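Local coordinates for outer membrane porin protein 32 (Delftia acidovorans, PDB 2FGQ) that forms homotrimeric, anion-selective channels across the bacterial outer membrane and binds D-malate within the pore, at residues A[30-38]-A[106-114]; A[285-296]-A[320-331]. One frame throughout, in Å; residues are numbered along the deposited sequence.

Contact 1 (A[30-38]-A[106-114]); sequences GTSGASTSR and LFSATGIGP. With MLT (D-malate), chain H; SO4 (sulfate ion), chain G.
A water held between Gly33 O and Phe107 O lies at the edge of the Phe107 ring, in its plane, and Gly113 CA covers one face, shifted toward the rim. The other flat group, the Arg38 guanidinium, is engaged at its edge: NE and NH2 together grip Thr36 O side-on, fixing the rotation of the group, while NH1 reaches O3 of a sulfate, probably a crystallisation ion, at 2.7 Å. Thr110 carries the direct contact. With OG1 anti to the backbone N (chi1 -168°), its hydroxyl donates to Ser32 O at 2.6 Å, and its methyl CG2 rests 3.8 Å from Ser35 CA. A water donates to both Thr110 OG1 and Thr36 OG1, and Thr36 OG1 in turn donates to O1 of D-malate at 2.8 Å; Thr110 thus stands in the second shell of the ligand. Ala109 CB touches malate C3 at 3.8 Å. Gly111 CA comes within 3.6 Å of Gly33 O, where any side chain would strike that carbonyl. Asp11 takes the backbone N-H groups of Gly33, Ala34 and Ser35. With Arg75, Leu94, Thr102 and Arg133 completing the malate pocket, the arrangement is that of a porin constriction, where a long loop folds inward against the barrel wall.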
# COMPACT_ATOMS: atom_id res chain seq x y z
N GLY A 30 20.45 -5.04 -1.38
CA GLY A 30 19.77 -3.92 -2.00
C GLY A 30 18.90 -4.35 -3.15
O GLY A 30 18.59 -5.52 -3.34
N THR A 31 18.44 -3.37 -3.92
CA THR A 31 17.49 -3.62 -4.99
C THR A 31 17.79 -2.86 -6.24
O THR A 31 18.54 -1.86 -6.23
CB THR A 31 16.04 -3.27 -4.53
OG1 THR A 31 15.93 -1.86 -4.24
CG2 THR A 31 15.63 -4.07 -3.28
N SER A 32 17.20 -3.34 -7.34
CA SER A 32 17.02 -2.51 -8.52
C SER A 32 18.36 -2.08 -9.13
O SER A 32 18.55 -0.92 -9.51
CB SER A 32 16.10 -1.35 -8.16
OG SER A 32 14.81 -1.82 -7.84
N GLY A 33 19.26 -3.04 -9.31
CA GLY A 33 20.57 -2.78 -9.88
C GLY A 33 20.60 -2.77 -11.39
O GLY A 33 21.43 -2.08 -11.97
N ALA A 34 19.75 -3.57 -12.03
CA ALA A 34 19.67 -3.70 -13.50
C ALA A 34 18.38 -3.07 -14.05
O ALA A 34 18.40 -2.39 -15.06
CB ALA A 34 19.79 -5.15 -13.92
N SER A 35 17.25 -3.28 -13.39
CA SER A 35 15.99 -2.58 -13.69
C SER A 35 15.31 -2.25 -12.40
O SER A 35 15.43 -3.00 -11.43
CB SER A 35 15.06 -3.47 -14.51
OG SER A 35 15.61 -3.83 -15.76
N THR A 36 14.55 -1.17 -12.37
CA THR A 36 13.80 -0.88 -11.17
C THR A 36 12.73 -1.92 -10.91
O THR A 36 11.92 -2.23 -11.76
CB THR A 36 13.21 0.53 -11.22
OG1 THR A 36 14.25 1.49 -11.48
CG2 THR A 36 12.54 0.90 -9.90
N SER A 37 12.75 -2.46 -9.70
CA SER A 37 11.75 -3.42 -9.27
C SER A 37 10.40 -2.75 -9.22
O SER A 37 10.29 -1.61 -8.80
CB SER A 37 12.05 -3.99 -7.89
OG SER A 37 13.30 -4.57 -7.78
N ARG A 38 9.38 -3.48 -9.66
CA ARG A 38 8.05 -2.88 -9.79
C ARG A 38 6.96 -3.92 -9.80
O ARG A 38 7.20 -5.10 -10.05
CB ARG A 38 8.00 -2.07 -11.11
CG ARG A 38 7.95 -2.92 -12.37
CD ARG A 38 8.37 -2.19 -13.65
NE ARG A 38 9.78 -1.86 -13.59
CZ ARG A 38 10.45 -1.27 -14.56
NH1 ARG A 38 9.83 -0.83 -15.66
NH2 ARG A 38 11.76 -1.09 -14.44
N LEU A 106 22.83 3.75 -20.60
CA LEU A 106 22.93 2.31 -20.78
C LEU A 106 22.60 1.49 -19.55
O LEU A 106 22.37 0.28 -19.67
CB LEU A 106 24.33 1.99 -21.26
CG LEU A 106 24.60 1.94 -22.77
CD1 LEU A 106 23.62 2.63 -23.62
CD2 LEU A 106 26.01 2.37 -22.99
N PHE A 107 22.57 2.16 -18.40
CA PHE A 107 22.26 1.54 -17.11
C PHE A 107 20.86 1.91 -16.67
O PHE A 107 20.46 1.59 -15.56
CB PHE A 107 23.29 1.97 -16.08
CG PHE A 107 24.60 1.31 -16.29
CD1 PHE A 107 24.82 0.03 -15.78
CD2 PHE A 107 25.59 1.91 -17.01
CE1 PHE A 107 26.03 -0.58 -15.99
CE2 PHE A 107 26.81 1.27 -17.24
CZ PHE A 107 27.01 0.04 -16.74
N SER A 108 20.12 2.56 -17.55
CA SER A 108 18.64 2.67 -17.41
C SER A 108 18.22 3.40 -16.16
O SER A 108 17.18 3.06 -15.54
CB SER A 108 18.00 1.29 -17.43
OG SER A 108 18.49 0.48 -18.47
N ALA A 109 19.00 4.41 -15.79
CA ALA A 109 18.66 5.32 -14.73
C ALA A 109 18.45 4.56 -13.43
O ALA A 109 17.73 5.02 -12.56
CB ALA A 109 17.40 6.17 -15.08
N THR A 110 19.13 3.42 -13.26
CA THR A 110 19.05 2.71 -11.97
C THR A 110 20.37 2.03 -11.67
O THR A 110 21.25 1.97 -12.53
CB THR A 110 17.86 1.68 -11.94
OG1 THR A 110 17.64 1.20 -10.60
CG2 THR A 110 18.15 0.44 -12.71
N GLY A 111 20.52 1.57 -10.43
CA GLY A 111 21.74 0.91 -10.00
C GLY A 111 22.81 1.91 -9.60
O GLY A 111 22.55 3.12 -9.52
N ILE A 112 24.02 1.43 -9.33
CA ILE A 112 25.19 2.36 -9.13
C ILE A 112 25.73 2.99 -10.45
O ILE A 112 26.49 3.99 -10.51
CB ILE A 112 26.36 1.62 -8.40
CG1 ILE A 112 26.80 0.36 -9.15
CG2 ILE A 112 26.02 1.31 -7.00
CD1 ILE A 112 28.10 -0.19 -8.62
N GLY A 113 25.46 2.39 -11.55
CA GLY A 113 26.08 2.86 -12.78
C GLY A 113 25.52 4.07 -13.49
O GLY A 113 26.17 4.49 -14.42
N PRO A 114 24.33 4.59 -13.18
CA PRO A 114 23.62 5.34 -14.20
C PRO A 114 24.05 6.79 -14.23
O PRO A 114 24.72 7.31 -13.34
CB PRO A 114 22.16 5.23 -13.78
CG PRO A 114 22.23 5.29 -12.34
CD PRO A 114 23.54 4.53 -11.94
C1 MLT H . 12.43 4.45 -13.69
O1 MLT H . 13.10 3.38 -13.25
O2 MLT H . 11.55 4.37 -14.65
C2 MLT H . 12.65 5.82 -13.18
O3 MLT H . 12.89 5.80 -11.79
C3 MLT H . 13.77 6.46 -13.99
C4 MLT H . 13.45 6.18 -15.45
O4 MLT H . 12.91 5.06 -15.87
O5 MLT H . 13.67 7.05 -16.35
S SO4 G . 12.71 0.13 -17.49
O1 SO4 G . 13.42 -1.13 -17.14
O2 SO4 G . 13.44 0.82 -18.62
O3 SO4 G . 11.27 -0.17 -17.83
O4 SO4 G . 12.66 1.01 -16.31
O HOH W 1 21.99 -0.86 -14.33
O HOH W 2 20.07 -1.65 -17.40
O HOH W 3 16.08 -1.77 -17.32
O HOH W 4 15.87 2.47 -9.28

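Contact 2 (A[285-296]-A[320-331]); sequences RTALYGNLAFLK and SQTGVQVGIRHA. With SO4 (sulfate ion), chain F.
The last two strands of the porin barrel, 286-296 and 320-331, pair here as antiparallel neighbours, their axes 4.6 Å apart, with paired backbone hydrogen bonds running regularly from Ala287 with Arg329 to Leu295 with Gln321; a single bond from Ala331 N to Arg285 O extends the run. Tyr289 faces Gly327 in one of the hydrogen-bonded pairs. Its CG sits between the backbone N and the carbonyl carbon (chi1 67°), which folds the ring flat across the neighbouring strand: Gly327 CA lies over one face, 3.7 Å from Tyr289 CZ, a CH-pi contact, and Arg329 N lies at the ring edge. The hydroxyl continues to Asp11 and Asn13 on the adjoining strand 4-17. A leucine in place of Tyr289 would probably uncover Gly327 and leave Asp11 and Asn13 without their shared hydroxyl partner.

As in any membrane barrel, alternate residues point to opposite faces. Tyr289, Gln325 and Arg329 belong to the inner one, where Arg329 NH2 holds O4 of a sulfate, probably from the crystallisation liquor, at 2.9 Å; Lys256 binds the same ion. On the outer face Leu288 CD1 packs against Ile328 CG1 at 3.9 Å, Leu292 CD1 meets Val324 CG2 at the same distance, and the Phe294 ring turns its edge to Thr322 OG1. Near the end of 320-331, where 286-296 begins, this face meets another chain: Thr286 OG1 hydrogen-bonds to Glu45 of the second subunit, and His330 NE2 does so weakly. Beside it, the Arg285 guanidinium runs alongside the His330 ring, and NE donates to Ala331 O at 3.1 Å, in the guanidinium plane.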
# COMPACT_ATOMS: atom_id res chain seq x y z
N ARG A 285 13.27 -13.58 -19.35
CA ARG A 285 12.75 -12.88 -18.19
C ARG A 285 13.66 -12.85 -16.99
O ARG A 285 13.45 -12.06 -16.09
CB ARG A 285 11.39 -13.49 -17.77
CG ARG A 285 10.22 -13.30 -18.78
CD ARG A 285 9.05 -14.35 -18.60
NE ARG A 285 8.73 -14.41 -17.19
CZ ARG A 285 8.20 -15.41 -16.54
NH1 ARG A 285 7.86 -16.56 -17.15
NH2 ARG A 285 8.00 -15.25 -15.25
N THR A 286 14.68 -13.69 -16.95
CA THR A 286 15.54 -13.79 -15.76
C THR A 286 17.03 -13.58 -16.13
O THR A 286 17.54 -14.25 -17.02
CB THR A 286 15.41 -15.17 -15.14
OG1 THR A 286 14.04 -15.36 -14.73
CG2 THR A 286 16.24 -15.26 -13.89
N ALA A 287 17.69 -12.65 -15.45
CA ALA A 287 19.11 -12.37 -15.69
C ALA A 287 19.85 -12.25 -14.39
O ALA A 287 19.31 -11.82 -13.37
CB ALA A 287 19.25 -11.07 -16.47
N LEU A 288 21.12 -12.65 -14.42
CA LEU A 288 22.08 -12.31 -13.39
C LEU A 288 22.88 -11.10 -13.88
O LEU A 288 23.10 -10.94 -15.08
CB LEU A 288 23.00 -13.51 -13.15
CG LEU A 288 22.67 -14.62 -12.18
CD1 LEU A 288 21.32 -14.68 -11.60
CD2 LEU A 288 23.38 -15.99 -12.55
N TYR A 289 23.34 -10.27 -12.97
CA TYR A 289 24.08 -9.10 -13.38
C TYR A 289 25.08 -8.66 -12.36
O TYR A 289 25.01 -9.02 -11.20
CB TYR A 289 23.12 -7.92 -13.69
CG TYR A 289 22.40 -7.39 -12.46
CD1 TYR A 289 21.15 -7.85 -12.10
CD2 TYR A 289 22.99 -6.44 -11.66
CE1 TYR A 289 20.51 -7.38 -10.95
CE2 TYR A 289 22.37 -5.97 -10.51
CZ TYR A 289 21.11 -6.41 -10.17
OH TYR A 289 20.49 -5.89 -9.06
N GLY A 290 26.06 -7.89 -12.83
CA GLY A 290 27.02 -7.23 -11.98
C GLY A 290 27.36 -5.86 -12.49
O GLY A 290 27.47 -5.66 -13.70
N ASN A 291 27.48 -4.92 -11.56
CA ASN A 291 27.89 -3.55 -11.82
C ASN A 291 29.09 -3.22 -10.95
O ASN A 291 29.10 -3.59 -9.76
CB ASN A 291 26.77 -2.59 -11.43
CG ASN A 291 25.51 -2.78 -12.20
OD1 ASN A 291 24.40 -2.61 -11.63
ND2 ASN A 291 25.63 -3.03 -13.47
N LEU A 292 30.10 -2.57 -11.54
CA LEU A 292 31.27 -2.10 -10.84
C LEU A 292 31.43 -0.64 -11.19
O LEU A 292 31.54 -0.31 -12.37
CB LEU A 292 32.53 -2.86 -11.33
CG LEU A 292 33.89 -2.42 -10.82
CD1 LEU A 292 34.01 -2.51 -9.31
CD2 LEU A 292 34.99 -3.26 -11.49
N ALA A 293 31.51 0.22 -10.19
CA ALA A 293 31.61 1.66 -10.47
C ALA A 293 32.65 2.34 -9.62
O ALA A 293 32.96 1.95 -8.49
CB ALA A 293 30.29 2.30 -10.23
N PHE A 294 33.19 3.41 -10.19
CA PHE A 294 34.21 4.23 -9.55
C PHE A 294 33.80 5.67 -9.76
O PHE A 294 33.61 6.09 -10.89
CB PHE A 294 35.59 3.97 -10.18
CG PHE A 294 36.70 4.74 -9.53
CD1 PHE A 294 37.10 4.44 -8.23
CD2 PHE A 294 37.36 5.77 -10.22
CE1 PHE A 294 38.15 5.15 -7.63
CE2 PHE A 294 38.39 6.49 -9.63
CZ PHE A 294 38.80 6.17 -8.33
N LEU A 295 33.66 6.41 -8.67
CA LEU A 295 33.23 7.78 -8.68
C LEU A 295 34.32 8.62 -8.00
O LEU A 295 34.61 8.45 -6.83
CB LEU A 295 31.91 7.93 -7.94
CG LEU A 295 31.17 9.26 -7.82
CD1 LEU A 295 30.87 9.85 -9.17
CD2 LEU A 295 29.85 9.11 -7.00
N LYS A 296 34.89 9.55 -8.75
CA LYS A 296 35.95 10.41 -8.25
C LYS A 296 35.46 11.82 -8.10
O LYS A 296 35.20 12.49 -9.10
CB LYS A 296 37.09 10.39 -9.27
CG LYS A 296 38.29 11.23 -8.91
CD LYS A 296 39.38 11.03 -10.01
CE LYS A 296 40.48 10.06 -9.59
NZ LYS A 296 40.75 8.97 -10.61
N SER A 320 37.14 9.56 -3.52
CA SER A 320 36.75 8.64 -4.54
C SER A 320 36.02 7.50 -3.83
O SER A 320 36.39 7.11 -2.73
CB SER A 320 37.97 8.08 -5.26
OG SER A 320 38.64 9.10 -5.98
N GLN A 321 35.02 6.94 -4.49
CA GLN A 321 34.25 5.83 -3.95
C GLN A 321 34.14 4.73 -5.00
O GLN A 321 33.95 4.98 -6.18
CB GLN A 321 32.87 6.34 -3.59
CG GLN A 321 32.02 5.40 -2.76
CD GLN A 321 30.53 5.82 -2.75
OE1 GLN A 321 29.82 5.70 -1.73
NE2 GLN A 321 30.08 6.30 -3.89
N THR A 322 34.27 3.49 -4.56
CA THR A 322 34.08 2.33 -5.39
C THR A 322 32.85 1.58 -4.91
O THR A 322 32.64 1.43 -3.72
CB THR A 322 35.32 1.43 -5.28
OG1 THR A 322 36.48 2.19 -5.67
CG2 THR A 322 35.27 0.29 -6.27
N GLY A 323 32.10 1.08 -5.86
CA GLY A 323 30.92 0.28 -5.54
C GLY A 323 30.75 -0.91 -6.44
O GLY A 323 31.23 -0.94 -7.57
N VAL A 324 30.07 -1.91 -5.90
CA VAL A 324 29.81 -3.15 -6.61
C VAL A 324 28.36 -3.56 -6.29
O VAL A 324 27.91 -3.43 -5.14
CB VAL A 324 30.74 -4.30 -6.10
CG1 VAL A 324 30.51 -5.57 -6.92
CG2 VAL A 324 32.15 -3.88 -6.14
N GLN A 325 27.67 -4.11 -7.28
CA GLN A 325 26.33 -4.72 -7.10
C GLN A 325 26.33 -6.00 -7.90
O GLN A 325 26.76 -6.01 -9.07
CB GLN A 325 25.21 -3.86 -7.69
CG GLN A 325 24.86 -2.66 -6.97
CD GLN A 325 23.77 -1.86 -7.67
OE1 GLN A 325 23.85 -1.64 -8.88
NE2 GLN A 325 22.78 -1.39 -6.91
N VAL A 326 25.86 -7.08 -7.30
CA VAL A 326 25.68 -8.33 -8.01
C VAL A 326 24.30 -8.85 -7.62
O VAL A 326 24.00 -8.95 -6.45
CB VAL A 326 26.76 -9.35 -7.61
CG1 VAL A 326 26.49 -10.72 -8.20
CG2 VAL A 326 28.16 -8.87 -8.05
N GLY A 327 23.50 -9.22 -8.60
CA GLY A 327 22.10 -9.51 -8.34
C GLY A 327 21.41 -10.33 -9.41
O GLY A 327 22.02 -10.83 -10.36
N ILE A 328 20.11 -10.48 -9.21
CA ILE A 328 19.23 -11.20 -10.11
C ILE A 328 18.07 -10.28 -10.40
O ILE A 328 17.55 -9.59 -9.51
CB ILE A 328 18.76 -12.55 -9.48
CG1 ILE A 328 17.81 -13.31 -10.42
CG2 ILE A 328 18.10 -12.39 -8.14
CD1 ILE A 328 17.58 -14.76 -10.04
N ARG A 329 17.65 -10.30 -11.66
CA ARG A 329 16.45 -9.58 -12.07
C ARG A 329 15.49 -10.60 -12.65
O ARG A 329 15.83 -11.33 -13.58
CB ARG A 329 16.85 -8.55 -13.12
CG ARG A 329 15.69 -7.93 -13.82
CD ARG A 329 15.82 -8.27 -15.32
NE ARG A 329 16.48 -7.13 -15.71
CZ ARG A 329 17.29 -6.83 -16.75
NH1 ARG A 329 17.76 -7.62 -17.75
NH2 ARG A 329 17.66 -5.56 -16.77
N HIS A 330 14.27 -10.64 -12.13
CA HIS A 330 13.25 -11.56 -12.60
C HIS A 330 12.00 -10.76 -12.96
O HIS A 330 11.36 -10.16 -12.09
CB HIS A 330 12.90 -12.60 -11.56
CG HIS A 330 11.91 -13.58 -12.07
ND1 HIS A 330 10.61 -13.67 -11.61
CD2 HIS A 330 12.02 -14.48 -13.07
CE1 HIS A 330 9.98 -14.61 -12.31
NE2 HIS A 330 10.82 -15.14 -13.17
N ALA A 331 11.66 -10.80 -14.23
CA ALA A 331 10.46 -10.14 -14.75
C ALA A 331 9.32 -11.14 -14.83
O ALA A 331 9.55 -12.32 -15.07
CB ALA A 331 10.72 -9.57 -16.14
S SO4 F . 19.56 -4.60 -19.95
O1 SO4 F . 19.49 -6.07 -20.04
O2 SO4 F . 20.85 -4.13 -20.46
O3 SO4 F . 18.50 -4.04 -20.80
O4 SO4 F . 19.37 -4.16 -18.57

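In the fold
The two contacts illustrate how a porin fixes a loop inside its barrel. Their centres are about 8 Å apart, and along the chain they come in series, contact 1 closing before contact 2 opens. Both reach the 16-stranded sheet: 30-38 spans the break in strand 26-48, whereas contact 2 joins the two final strands, the last of which closes the barrel against strand 4-17. They touch directly. Ser35 OG probably hydrogen-bonds to Arg329 NH2 at 2.9 Å, tying that break to the last strand. The loop segment 106-114 is held by 30-38 and, through Ile112 N and Gln325 OE1 (3.1 Å), probably by the last strand, which probably helps to set the width of the anion-selective pore beside the malate site.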